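DotU family type IV/VI secretion system protein (Acinetobacter baumannii, PDB 6Y4R) probably serves, as the cytoplasmic domain of TssL, a DotU-family protein, in the membrane-anchored part of the bacterial type VI secretion system. Local coordinates at residues A[2-7]-A[44-50]; A[57-62]-A[124-128]; A[119-123]-A[156-160]; A[11-15]-A[127-131]. All coordinates share one frame. Residues are numbered along the deposited sequence.

In the fold
The four contacts lie in an all-helical DotU-type domain, and three of them use helix 119-130. In contact 3 its first turn meets the end of helix 143-159, in contact 2 its middle runs beside helix 52-71, and in contact 4 its last turn faces helix 9-19. Contact 1 joins the N-terminal turn to the end of helix 27-47. Contacts 2 and 4, with centres about 9 Å apart, share Tyr127 and Cys128 and lie near the centre of the chain; contacts 1 and 3, each centred about 16 Å from it, are peripheral. Contact 1 closes before contact 2 opens, whereas contacts 3 and 4 alternate along the chain. Helix 119-130 thus packs against both N-terminal and C-terminal helices.

Contact 1: residues A[2-7]-A[44-50]; sequences INLIDL and QAKKLQF
Leu4 lays its CD2 methyl over one face of the Phe50 ring, a CH-pi contact 3.6 Å from the ring centroid and only 9° off the ring normal. The same CD2 is 4.0 Å from Ala45 CB. Leu4 leaves its backbone sideways and only its end reaches the ring; Leu7, one turn further on, points directly at the other segment: CD1 comes to 3.6 Å from Ala45 CB and 4.2 Å from Phe50 CE2, while CD2 lies 4.1 Å from Leu48 CD1. Both leucines are in the mt rotamer. In register, Leu7 CA is 7.3 Å from Ala45 CA and Ile2 CA 8.7 Å from Leu48 CA. Segment 2-7 enters its short helix through Asn3, the N-cap, whose OD1 takes a weak hydrogen bond from Leu4 N (2.6 Å). Helix 27-47 ends in a Schellman motif: Gln49 has positive phi (77°), Phe50 N bonds Ala45 O at 3.1 Å and Gln49 N bonds Lys46 O at 3.0 Å. The chain then turns extended at Phe50, whose side chain (chi1 m) points toward the N-terminal turn. Ile2 adds CG2 3.9 Å from Leu48 CD1 and its carbonyl O 3.7 Å from Phe50 CZ, at the ring edge. A water bridges the segments, donating to Leu7 O and to Gln44 OE1, each 2.8 Å away. Phe41 of helix 27-47 and Ala58 of helix 52-71 also touch Leu4.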
loop_
_atom_site.group_PDB
_atom_site.type_symbol
_atom_site.label_atom_id
_atom_site.label_comp_id
_atom_site.label_asym_id
_atom_site.label_seq_id
_atom_site.Cartn_x
_atom_site.Cartn_y
_atom_site.Cartn_z
ATOM N N ILE A 2 -14.872 10.508 -7.390
ATOM C CA ILE A 2 -14.035 9.320 -7.420
ATOM C C ILE A 2 -12.762 9.604 -6.638
ATOM O O ILE A 2 -12.166 10.685 -6.756
ATOM C CB ILE A 2 -13.738 8.909 -8.871
ATOM C CG1 ILE A 2 -14.992 8.324 -9.518
ATOM C CG2 ILE A 2 -12.576 7.912 -8.934
ATOM C CD1 ILE A 2 -15.380 6.962 -8.967
ATOM N N ASN A 3 -12.354 8.642 -5.816
ATOM C CA ASN A 3 -11.246 8.787 -4.882
ATOM C C ASN A 3 -10.080 7.908 -5.335
ATOM O O ASN A 3 -10.238 7.013 -6.171
ATOM C CB ASN A 3 -11.755 8.443 -3.465
ATOM C CG ASN A 3 -10.660 8.387 -2.403
ATOM O OD1 ASN A 3 -9.625 9.070 -2.482
ATOM N ND2 ASN A 3 -10.922 7.593 -1.364
ATOM N N LEU A 4 -8.902 8.160 -4.756
ATOM C CA LEU A 4 -7.728 7.350 -5.073
ATOM C C LEU A 4 -7.871 5.943 -4.501
ATOM O O LEU A 4 -7.285 4.994 -5.033
ATOM C CB LEU A 4 -6.463 8.026 -4.536
ATOM C CG LEU A 4 -5.819 9.207 -5.292
ATOM C CD1 LEU A 4 -4.503 9.581 -4.634
ATOM C CD2 LEU A 4 -5.608 8.931 -6.779
ATOM N N ILE A 5 -8.637 5.794 -3.418
ATOM C CA ILE A 5 -8.978 4.469 -2.909
ATOM C C ILE A 5 -9.822 3.709 -3.927
ATOM O O ILE A 5 -9.661 2.497 -4.097
ATOM C CB ILE A 5 -9.700 4.596 -1.550
ATOM C CG1 ILE A 5 -8.731 4.977 -0.443
ATOM C CG2 ILE A 5 -10.383 3.304 -1.160
ATOM C CD1 ILE A 5 -7.765 3.850 -0.165
ATOM N N ASP A 6 -10.734 4.408 -4.622
ATOM C CA ASP A 6 -11.594 3.767 -5.619
ATOM C C ASP A 6 -10.839 3.377 -6.894
ATOM O O ASP A 6 -11.195 2.374 -7.535
ATOM C CB ASP A 6 -12.793 4.668 -5.957
ATOM C CG ASP A 6 -13.664 4.996 -4.733
ATOM O OD1 ASP A 6 -13.874 4.098 -3.882
ATOM O OD2 ASP A 6 -14.189 6.129 -4.653
ATOM N N LEU A 7 -9.799 4.132 -7.278
ATOM C CA LEU A 7 -9.012 3.740 -8.449
ATOM C C LEU A 7 -8.133 2.529 -8.158
ATOM O O LEU A 7 -7.878 1.720 -9.060
ATOM C CB LEU A 7 -8.140 4.904 -8.924
ATOM C CG LEU A 7 -8.801 6.202 -9.367
ATOM C CD1 LEU A 7 -7.722 7.236 -9.620
ATOM C CD2 LEU A 7 -9.603 5.968 -10.645
ATOM N N GLN A 44 -5.302 6.525 -15.176
ATOM C CA GLN A 44 -6.629 7.004 -14.788
ATOM C C GLN A 44 -6.544 8.143 -13.785
ATOM O O GLN A 44 -7.333 9.090 -13.851
ATOM C CB GLN A 44 -7.470 5.861 -14.213
ATOM C CG GLN A 44 -7.882 4.798 -15.214
ATOM C CD GLN A 44 -8.879 3.829 -14.614
ATOM O OE1 GLN A 44 -9.040 3.770 -13.388
ATOM N NE2 GLN A 44 -9.582 3.085 -15.472
ATOM N N ALA A 45 -5.611 8.062 -12.834
ATOM C CA ALA A 45 -5.473 9.141 -11.856
ATOM C C ALA A 45 -4.907 10.402 -12.498
ATOM O O ALA A 45 -5.274 11.511 -12.102
ATOM C CB ALA A 45 -4.603 8.694 -10.686
ATOM N N LYS A 46 -4.007 10.251 -13.490
ATOM C CA LYS A 46 -3.493 11.406 -14.210
ATOM C C LYS A 46 -4.585 12.098 -15.018
ATOM O O LYS A 46 -4.647 13.333 -15.007
ATOM C CB LYS A 46 -2.333 11.023 -15.130
ATOM C CG LYS A 46 -1.153 10.321 -14.484
ATOM C CD LYS A 46 0.085 10.515 -15.369
ATOM C CE LYS A 46 -0.215 10.172 -16.852
ATOM N NZ LYS A 46 0.815 10.852 -17.736
ATOM N N LYS A 47 -5.507 11.344 -15.638
ATOM C CA LYS A 47 -6.582 11.966 -16.416
ATOM C C LYS A 47 -7.633 12.604 -15.566
ATOM O O LYS A 47 -8.381 13.449 -16.067
ATOM C CB LYS A 47 -7.487 10.990 -17.142
ATOM C CG LYS A 47 -7.421 10.600 -18.534
ATOM C CD LYS A 47 -7.477 9.191 -18.619
ATOM C CE LYS A 47 -7.945 9.062 -19.965
ATOM N NZ LYS A 47 -8.075 7.655 -20.265
ATOM N N LEU A 48 -7.775 12.137 -14.340
ATOM C CA LEU A 48 -8.684 12.774 -13.410
ATOM C C LEU A 48 -8.008 13.903 -12.670
ATOM O O LEU A 48 -8.621 14.501 -11.784
ATOM C CB LEU A 48 -9.280 11.752 -12.438
ATOM C CG LEU A 48 -10.253 10.693 -12.991
ATOM C CD1 LEU A 48 -10.694 9.711 -11.890
ATOM C CD2 LEU A 48 -11.473 11.335 -13.660
ATOM N N GLN A 49 -6.761 14.200 -13.032
ATOM C CA GLN A 49 -6.068 15.430 -12.696
ATOM C C GLN A 49 -5.572 15.425 -11.253
ATOM O O GLN A 49 -5.399 16.494 -10.662
ATOM C CB GLN A 49 -6.971 16.649 -12.967
ATOM C CG GLN A 49 -7.695 16.577 -14.338
ATOM C CD GLN A 49 -7.426 17.726 -15.279
ATOM O OE1 GLN A 49 -6.530 18.532 -15.056
ATOM N NE2 GLN A 49 -8.207 17.800 -16.354
ATOM N N PHE A 50 -5.349 14.249 -10.658
ATOM C CA PHE A 50 -4.671 14.209 -9.371
ATOM C C PHE A 50 -3.213 14.608 -9.569
ATOM O O PHE A 50 -2.603 14.311 -10.598
ATOM C CB PHE A 50 -4.721 12.817 -8.736
ATOM C CG PHE A 50 -6.092 12.357 -8.308
ATOM C CD1 PHE A 50 -6.499 12.492 -6.988
ATOM C CD2 PHE A 50 -6.957 11.760 -9.211
ATOM C CE1 PHE A 50 -7.745 12.066 -6.579
ATOM C CE2 PHE A 50 -8.208 11.324 -8.811
ATOM C CZ PHE A 50 -8.599 11.480 -7.492
HETATM O O HOH W 1 -7.366 2.310 -11.720
#

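Contact 2: residues A[57-62]-A[124-128]; sequences DAKYAF and VFHYC
Asp57 starts this buried pairing of two continuous helical segments, whose axes approach to 9.5 Å and run almost parallel, at 7°. Its carbonyl O lies 3.2 Å from Phe125 CE1 and its CB 3.9 Å from the same atom, while its carboxylate forms a salt bridge with Arg118. Ala58 comes next, its CA 6.1 Å from that of Val124 and its CB 4.1 Å from Val124 CG1; Val124 has chi1 t. Lys59 has its CA-CB bond directed away from the other helix, and its NZ forms a salt bridge with Glu42. Ala61, directed at the other helix, fills the centre: its CB sits over one face of the Phe125 ring, 3.8 Å from the centroid and 17° off the normal, a CH-pi contact, and is also 4.3 Å from Val124 CG1 and 4.0 Å from Cys128 SG. Phe125 (chi1 m) leaves its helix sideways but brings its ring back across the gap. At Phe62 the backbone N is 4.3 Å from Cys128 SG, with CA atoms 6.9 Å apart, whereas its ring leads off toward helix 27-47. Ala61, facing Val124, Phe125 and Cys128, with Ala58 beside Val124, marks near-parallel helix packing in the buried core of the helical DotU domain.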
loop_
_atom_site.group_PDB
_atom_site.type_symbol
_atom_site.label_atom_id
_atom_site.label_comp_id
_atom_site.label_asym_id
_atom_site.label_seq_id
_atom_site.Cartn_x
_atom_site.Cartn_y
_atom_site.Cartn_z
ATOM N N ASP A 57 2.627 8.759 -4.440
ATOM C CA ASP A 57 2.593 8.261 -3.067
ATOM C C ASP A 57 1.535 7.196 -2.850
ATOM O O ASP A 57 1.728 6.330 -1.995
ATOM C CB ASP A 57 2.386 9.399 -2.066
ATOM C CG ASP A 57 3.580 10.342 -1.993
ATOM O OD1 ASP A 57 3.409 11.523 -1.598
ATOM O OD2 ASP A 57 4.697 9.895 -2.346
ATOM N N ALA A 58 0.430 7.222 -3.604
ATOM C CA ALA A 58 -0.543 6.137 -3.517
ATOM C C ALA A 58 0.046 4.836 -4.054
ATOM O O ALA A 58 -0.044 3.782 -3.414
ATOM C CB ALA A 58 -1.814 6.510 -4.277
ATOM N N LYS A 59 0.692 4.897 -5.211
ATOM C CA LYS A 59 1.365 3.713 -5.720
ATOM C C LYS A 59 2.486 3.244 -4.788
ATOM O O LYS A 59 2.702 2.036 -4.633
ATOM C CB LYS A 59 1.890 3.986 -7.128
ATOM C CG LYS A 59 2.971 3.037 -7.564
ATOM C CD LYS A 59 2.934 2.803 -9.054
ATOM C CE LYS A 59 3.741 3.822 -9.816
ATOM N NZ LYS A 59 3.281 3.818 -11.235
ATOM N N TYR A 60 3.214 4.179 -4.159
ATOM C CA TYR A 60 4.297 3.790 -3.253
ATOM C C TYR A 60 3.756 3.013 -2.054
ATOM O O TYR A 60 4.321 1.987 -1.655
ATOM C CB TYR A 60 5.067 5.037 -2.787
ATOM C CG TYR A 60 6.188 4.736 -1.804
ATOM C CD1 TYR A 60 5.928 4.579 -0.438
ATOM C CD2 TYR A 60 7.497 4.590 -2.242
ATOM C CE1 TYR A 60 6.942 4.274 0.454
ATOM C CE2 TYR A 60 8.522 4.297 -1.360
ATOM C CZ TYR A 60 8.246 4.141 -0.014
ATOM O OH TYR A 60 9.280 3.847 0.857
ATOM N N ALA A 61 2.665 3.508 -1.462
ATOM C CA ALA A 61 2.044 2.858 -0.316
ATOM C C ALA A 61 1.517 1.486 -0.691
ATOM O O ALA A 61 1.623 0.537 0.096
ATOM C CB ALA A 61 0.908 3.728 0.233
ATOM N N PHE A 62 0.909 1.365 -1.872
ATOM C CA PHE A 62 0.369 0.070 -2.275
ATOM C C PHE A 62 1.487 -0.942 -2.496
ATOM O O PHE A 62 1.324 -2.127 -2.197
ATOM C CB PHE A 62 -0.477 0.220 -3.536
ATOM C CG PHE A 62 -0.961 -1.083 -4.108
ATOM C CD1 PHE A 62 -2.245 -1.523 -3.843
ATOM C CD2 PHE A 62 -0.144 -1.865 -4.928
ATOM C CE1 PHE A 62 -2.709 -2.729 -4.372
ATOM C CE2 PHE A 62 -0.600 -3.079 -5.455
ATOM C CZ PHE A 62 -1.880 -3.503 -5.180
ATOM N N VAL A 124 -5.468 6.807 1.286
ATOM C CA VAL A 124 -4.776 5.595 0.836
ATOM C C VAL A 124 -3.817 5.087 1.916
ATOM O O VAL A 124 -3.785 3.886 2.219
ATOM C CB VAL A 124 -4.052 5.857 -0.507
ATOM C CG1 VAL A 124 -3.094 4.734 -0.856
ATOM C CG2 VAL A 124 -5.057 6.034 -1.644
ATOM N N PHE A 125 -3.001 5.983 2.497
ATOM C CA PHE A 125 -2.053 5.524 3.512
ATOM C C PHE A 125 -2.755 4.975 4.744
ATOM O O PHE A 125 -2.246 4.037 5.368
ATOM C CB PHE A 125 -1.108 6.640 3.936
ATOM C CG PHE A 125 0.111 6.779 3.062
ATOM C CD1 PHE A 125 -0.001 7.156 1.742
ATOM C CD2 PHE A 125 1.380 6.519 3.570
ATOM C CE1 PHE A 125 1.135 7.290 0.952
ATOM C CE2 PHE A 125 2.498 6.638 2.779
ATOM C CZ PHE A 125 2.374 7.029 1.474
ATOM N N HIS A 126 -3.909 5.549 5.119
ATOM C CA HIS A 126 -4.709 5.000 6.215
ATOM C C HIS A 126 -5.265 3.627 5.862
ATOM O O HIS A 126 -5.240 2.705 6.687
ATOM C CB HIS A 126 -5.844 5.972 6.556
ATOM C CG HIS A 126 -6.832 5.454 7.558
ATOM N ND1 HIS A 126 -8.121 5.112 7.215
ATOM C CD2 HIS A 126 -6.738 5.265 8.897
ATOM C CE1 HIS A 126 -8.774 4.717 8.298
ATOM N NE2 HIS A 126 -7.956 4.794 9.333
ATOM N N TYR A 127 -5.757 3.468 4.632
ATOM C CA TYR A 127 -6.348 2.200 4.205
ATOM C C TYR A 127 -5.315 1.085 4.089
ATOM O O TYR A 127 -5.640 -0.080 4.327
ATOM C CB TYR A 127 -7.093 2.408 2.885
ATOM C CG TYR A 127 -8.006 1.276 2.527
ATOM C CD1 TYR A 127 -9.079 0.952 3.334
ATOM C CD2 TYR A 127 -7.836 0.572 1.352
ATOM C CE1 TYR A 127 -9.931 -0.096 3.007
ATOM C CE2 TYR A 127 -8.688 -0.473 1.005
ATOM C CZ TYR A 127 -9.732 -0.799 1.835
ATOM O OH TYR A 127 -10.584 -1.827 1.505
ATOM N N CYS A 128 -4.081 1.405 3.717
ATOM C CA CYS A 128 -3.021 0.406 3.781
ATOM C C CYS A 128 -2.755 0.001 5.229
ATOM O O CYS A 128 -2.391 -1.148 5.505
ATOM C CB CYS A 128 -1.759 0.956 3.130
ATOM S SG CYS A 128 -1.961 1.247 1.355
#

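Contact 3: residues A[119-123]-A[156-160]; sequences LAALE and IDYLK
Ile156 lies at the apolar centre of this contact in the helical DotU domain, where the first turn of helix 119-130 packs against the C-terminal turn of helix 143-159. In the mt rotamer it points across the interface, with CG2 3.8 Å from Leu119 CD1, CG1 4.1 Å from Leu122 CD2, and CD1 3.8 Å from Leu122 O and 3.9 Å from Glu123 CA. The backbones come nearest here, Glu123 CA and Ile156 CA being 7.2 Å apart. Leu119 and Leu122 are both tp rotamers aimed at the other segment, one turn apart. Leu159 (mt), nearly a turn beyond Ile156, adds its CD1 at 4.1 Å from Leu119 CD1 and 4.4 Å from Leu122 CD2, so the two leucines meet the same isoleucine and leucine. Behind this layer Leu122 also touches Leu108 and Leu111 of helix 100-114. Further out, Glu123 leaves its helix sideways and its aliphatic part covers Ile156, CG lying 4.0 Å from Ile156 CG2. Beyond it, Lys160, the exposed last residue of segment 156-160, stretches its side chain back along the interface, with chi2 to chi4 all t, until Glu123 OE2 is 3.4 Å from Lys160 CE and forms a salt bridge with Lys160 NZ at 3.5 Å.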
loop_
_atom_site.group_PDB
_atom_site.type_symbol
_atom_site.label_atom_id
_atom_site.label_comp_id
_atom_site.label_asym_id
_atom_site.label_seq_id
_atom_site.Cartn_x
_atom_site.Cartn_y
_atom_site.Cartn_z
ATOM N N LEU A 119 -5.502 15.055 1.126
ATOM C CA LEU A 119 -6.360 14.098 1.818
ATOM C C LEU A 119 -6.664 12.877 0.970
ATOM O O LEU A 119 -6.947 11.807 1.520
ATOM C CB LEU A 119 -7.656 14.779 2.247
ATOM C CG LEU A 119 -8.880 13.942 2.634
ATOM C CD1 LEU A 119 -8.706 13.297 3.977
ATOM C CD2 LEU A 119 -10.121 14.836 2.653
ATOM N N ALA A 120 -6.644 13.011 -0.358
ATOM C CA ALA A 120 -6.819 11.829 -1.202
ATOM C C ALA A 120 -5.660 10.859 -1.007
ATOM O O ALA A 120 -5.866 9.651 -0.871
ATOM C CB ALA A 120 -6.965 12.216 -2.676
ATOM N N ALA A 121 -4.428 11.374 -0.980
ATOM C CA ALA A 121 -3.288 10.510 -0.689
ATOM C C ALA A 121 -3.376 9.930 0.717
ATOM O O ALA A 121 -3.079 8.749 0.929
ATOM C CB ALA A 121 -1.978 11.288 -0.839
ATOM N N LEU A 122 -3.833 10.728 1.685
ATOM C CA LEU A 122 -3.776 10.278 3.073
ATOM C C LEU A 122 -4.818 9.205 3.353
ATOM O O LEU A 122 -4.591 8.339 4.202
ATOM C CB LEU A 122 -3.884 11.479 4.026
ATOM C CG LEU A 122 -4.068 11.290 5.533
ATOM C CD1 LEU A 122 -2.743 10.869 6.146
ATOM C CD2 LEU A 122 -4.510 12.591 6.139
ATOM N N GLU A 123 -5.937 9.221 2.624
ATOM C CA GLU A 123 -6.928 8.149 2.724
ATOM C C GLU A 123 -6.361 6.798 2.283
ATOM O O GLU A 123 -6.749 5.752 2.816
ATOM C CB GLU A 123 -8.137 8.500 1.865
ATOM C CG GLU A 123 -9.269 9.222 2.572
ATOM C CD GLU A 123 -10.133 10.013 1.599
ATOM O OE1 GLU A 123 -9.756 10.064 0.414
ATOM O OE2 GLU A 123 -11.241 10.482 1.974
ATOM N N ILE A 156 -8.901 12.111 9.326
ATOM C CA ILE A 156 -9.649 12.037 8.082
ATOM C C ILE A 156 -11.125 12.316 8.334
ATOM O O ILE A 156 -11.762 13.055 7.575
ATOM C CB ILE A 156 -9.417 10.683 7.401
ATOM C CG1 ILE A 156 -7.933 10.566 7.027
ATOM C CG2 ILE A 156 -10.302 10.592 6.172
ATOM C CD1 ILE A 156 -7.574 9.261 6.390
ATOM N N ASP A 157 -11.694 11.739 9.404
ATOM C CA ASP A 157 -13.071 12.080 9.774
ATOM C C ASP A 157 -13.211 13.572 10.048
ATOM O O ASP A 157 -14.226 14.182 9.694
ATOM C CB ASP A 157 -13.522 11.331 11.034
ATOM C CG ASP A 157 -13.828 9.866 10.802
ATOM O OD1 ASP A 157 -14.157 9.465 9.657
ATOM O OD2 ASP A 157 -13.792 9.116 11.805
ATOM N N TYR A 158 -12.195 14.175 10.681
ATOM C CA TYR A 158 -12.231 15.598 11.013
ATOM C C TYR A 158 -12.139 16.483 9.776
ATOM O O TYR A 158 -12.780 17.540 9.719
ATOM C CB TYR A 158 -11.108 15.931 12.005
ATOM C CG TYR A 158 -10.920 17.410 12.330
ATOM C CD1 TYR A 158 -11.368 17.945 13.522
ATOM C CD2 TYR A 158 -10.282 18.269 11.444
ATOM C CE1 TYR A 158 -11.187 19.304 13.818
ATOM C CE2 TYR A 158 -10.098 19.615 11.733
ATOM C CZ TYR A 158 -10.548 20.127 12.915
ATOM O OH TYR A 158 -10.356 21.475 13.180
ATOM N N LEU A 159 -11.333 16.086 8.790
ATOM C CA LEU A 159 -11.127 16.923 7.615
ATOM C C LEU A 159 -12.349 16.974 6.711
ATOM O O LEU A 159 -12.378 17.800 5.792
ATOM C CB LEU A 159 -9.897 16.444 6.831
ATOM C CG LEU A 159 -8.582 16.646 7.580
ATOM C CD1 LEU A 159 -7.466 15.787 6.983
ATOM C CD2 LEU A 159 -8.248 18.121 7.557
ATOM N N LYS A 160 -13.356 16.139 6.960
ATOM C CA LYS A 160 -14.614 16.167 6.212
ATOM C C LYS A 160 -15.721 16.951 6.963
ATOM O O LYS A 160 -16.390 16.463 7.905
ATOM C CB LYS A 160 -15.057 14.743 5.932
ATOM C CG LYS A 160 -13.896 13.812 5.507
ATOM C CD LYS A 160 -14.416 12.455 5.096
ATOM C CE LYS A 160 -13.414 11.642 4.309
ATOM N NZ LYS A 160 -13.933 10.230 4.206
#

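Contact 4: residues A[11-15]-A[127-131]; sequences GFYLI and YCLLL
Two kinds of ring contact converge on Phe12: the edge of Tyr127 meets one face, and the sulfur of Cys128 stands at its edge. The Phe12-Tyr127 pair is T-shaped (edge-to-face), with centroids 4.9 Å apart and planes at 79°; Phe12 CE2 and Tyr127 CD2 are the closest atoms, at 3.6 Å. Cys128 SG is 5.1 Å from the Phe12 centroid and 77° off the ring normal, an edge-on sulfur-aromatic contact, with Phe12 CE1 3.9 Å from SG. With chi1 m at Phe12 and chi1 t at Tyr127 the two rings are brought together. Segment 11-15 is helical throughout, inside helix 9-19, and meets the final turn of helix 119-130, 112 residues away in sequence; the pairing brings an N-terminal helix onto the central one within the helical DotU fold. Leu131 is the first residue past the helix to leave helical angles (phi -92°, psi 22°), although its N still bonds Tyr127 O at 3.1 Å. Its side chain, mt, turns toward helix 9-19 and sets CD1 3.7 Å from Phe12 CD1 and 4.3 Å from Ile15 CG2. Ile15, one turn after Phe12, is the point of nearest backbone register, its CA 7.9 Å from Leu131 CA. Helix 52-71 lines the same space: Leu65 touches both Phe12 and Cys128, and Phe62 and Ile66 touch Ile15.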
loop_
_atom_site.group_PDB
_atom_site.type_symbol
_atom_site.label_atom_id
_atom_site.label_comp_id
_atom_site.label_asym_id
_atom_site.label_seq_id
_atom_site.Cartn_x
_atom_site.Cartn_y
_atom_site.Cartn_z
ATOM N N GLY A 11 -6.710 -3.287 -7.225
ATOM C CA GLY A 11 -5.465 -3.726 -6.606
ATOM C C GLY A 11 -5.630 -4.148 -5.155
ATOM O O GLY A 11 -5.028 -5.137 -4.716
ATOM N N PHE A 12 -6.414 -3.380 -4.380
ATOM C CA PHE A 12 -6.633 -3.697 -2.973
ATOM C C PHE A 12 -7.370 -5.020 -2.791
ATOM O O PHE A 12 -7.220 -5.674 -1.753
ATOM C CB PHE A 12 -7.423 -2.576 -2.278
ATOM C CG PHE A 12 -6.604 -1.364 -1.947
ATOM C CD1 PHE A 12 -5.351 -1.492 -1.362
ATOM C CD2 PHE A 12 -7.101 -0.091 -2.177
ATOM C CE1 PHE A 12 -4.575 -0.361 -1.047
ATOM C CE2 PHE A 12 -6.334 1.057 -1.855
ATOM C CZ PHE A 12 -5.066 0.912 -1.292
ATOM N N TYR A 13 -8.187 -5.428 -3.770
ATOM C CA TYR A 13 -8.902 -6.706 -3.654
ATOM C C TYR A 13 -7.949 -7.887 -3.658
ATOM O O TYR A 13 -8.228 -8.922 -3.034
ATOM C CB TYR A 13 -9.893 -6.905 -4.786
ATOM C CG TYR A 13 -10.580 -8.273 -4.726
ATOM C CD1 TYR A 13 -11.295 -8.661 -3.594
ATOM C CD2 TYR A 13 -10.511 -9.178 -5.797
ATOM C CE1 TYR A 13 -11.935 -9.911 -3.536
ATOM C CE2 TYR A 13 -11.134 -10.424 -5.743
ATOM C CZ TYR A 13 -11.842 -10.784 -4.621
ATOM O OH TYR A 13 -12.426 -12.039 -4.662
ATOM N N LEU A 14 -6.848 -7.770 -4.406
ATOM C CA LEU A 14 -5.836 -8.819 -4.477
ATOM C C LEU A 14 -4.959 -8.827 -3.232
ATOM O O LEU A 14 -4.439 -9.885 -2.864
ATOM C CB LEU A 14 -4.977 -8.635 -5.732
ATOM C CG LEU A 14 -5.624 -8.477 -7.119
ATOM C CD1 LEU A 14 -4.571 -8.138 -8.151
ATOM C CD2 LEU A 14 -6.355 -9.730 -7.541
ATOM N N ILE A 15 -4.810 -7.662 -2.573
ATOM C CA ILE A 15 -4.246 -7.607 -1.221
ATOM C C ILE A 15 -5.131 -8.366 -0.250
ATOM O O ILE A 15 -4.649 -9.064 0.647
ATOM C CB ILE A 15 -4.117 -6.157 -0.733
ATOM C CG1 ILE A 15 -3.295 -5.276 -1.676
ATOM C CG2 ILE A 15 -3.529 -6.166 0.679
ATOM C CD1 ILE A 15 -1.866 -5.293 -1.410
ATOM N N TYR A 127 -5.757 3.468 4.632
ATOM C CA TYR A 127 -6.348 2.200 4.205
ATOM C C TYR A 127 -5.315 1.085 4.089
ATOM O O TYR A 127 -5.640 -0.080 4.327
ATOM C CB TYR A 127 -7.093 2.408 2.885
ATOM C CG TYR A 127 -8.006 1.276 2.527
ATOM C CD1 TYR A 127 -9.079 0.952 3.334
ATOM C CD2 TYR A 127 -7.836 0.572 1.352
ATOM C CE1 TYR A 127 -9.931 -0.096 3.007
ATOM C CE2 TYR A 127 -8.688 -0.473 1.005
ATOM C CZ TYR A 127 -9.732 -0.799 1.835
ATOM O OH TYR A 127 -10.584 -1.827 1.505
ATOM N N CYS A 128 -4.081 1.405 3.717
ATOM C CA CYS A 128 -3.021 0.406 3.781
ATOM C C CYS A 128 -2.755 0.001 5.229
ATOM O O CYS A 128 -2.391 -1.148 5.505
ATOM C CB CYS A 128 -1.759 0.956 3.130
ATOM S SG CYS A 128 -1.961 1.247 1.355
ATOM N N LEU A 129 -2.895 0.943 6.169
ATOM C CA LEU A 129 -2.737 0.580 7.574
ATOM C C LEU A 129 -3.874 -0.327 8.065
ATOM O O LEU A 129 -3.609 -1.300 8.783
ATOM C CB LEU A 129 -2.622 1.847 8.440
ATOM C CG LEU A 129 -1.348 2.684 8.227
ATOM C CD1 LEU A 129 -1.468 4.106 8.772
ATOM C CD2 LEU A 129 -0.153 1.985 8.866
ATOM N N LEU A 130 -5.136 -0.076 7.648
ATOM C CA LEU A 130 -6.224 -0.989 8.037
ATOM C C LEU A 130 -6.129 -2.359 7.367
ATOM O O LEU A 130 -6.663 -3.331 7.923
ATOM C CB LEU A 130 -7.628 -0.428 7.752
ATOM C CG LEU A 130 -8.154 0.935 8.195
ATOM C CD1 LEU A 130 -9.458 1.297 7.459
ATOM C CD2 LEU A 130 -8.377 0.863 9.673
ATOM N N LEU A 131 -5.464 -2.479 6.210
ATOM C CA LEU A 131 -5.282 -3.783 5.583
ATOM C C LEU A 131 -3.976 -4.473 5.991
ATOM O O LEU A 131 -3.486 -5.345 5.256
ATOM C CB LEU A 131 -5.362 -3.688 4.057
ATOM C CG LEU A 131 -6.577 -3.056 3.384
ATOM C CD1 LEU A 131 -6.410 -3.133 1.838
ATOM C CD2 LEU A 131 -7.875 -3.727 3.855
#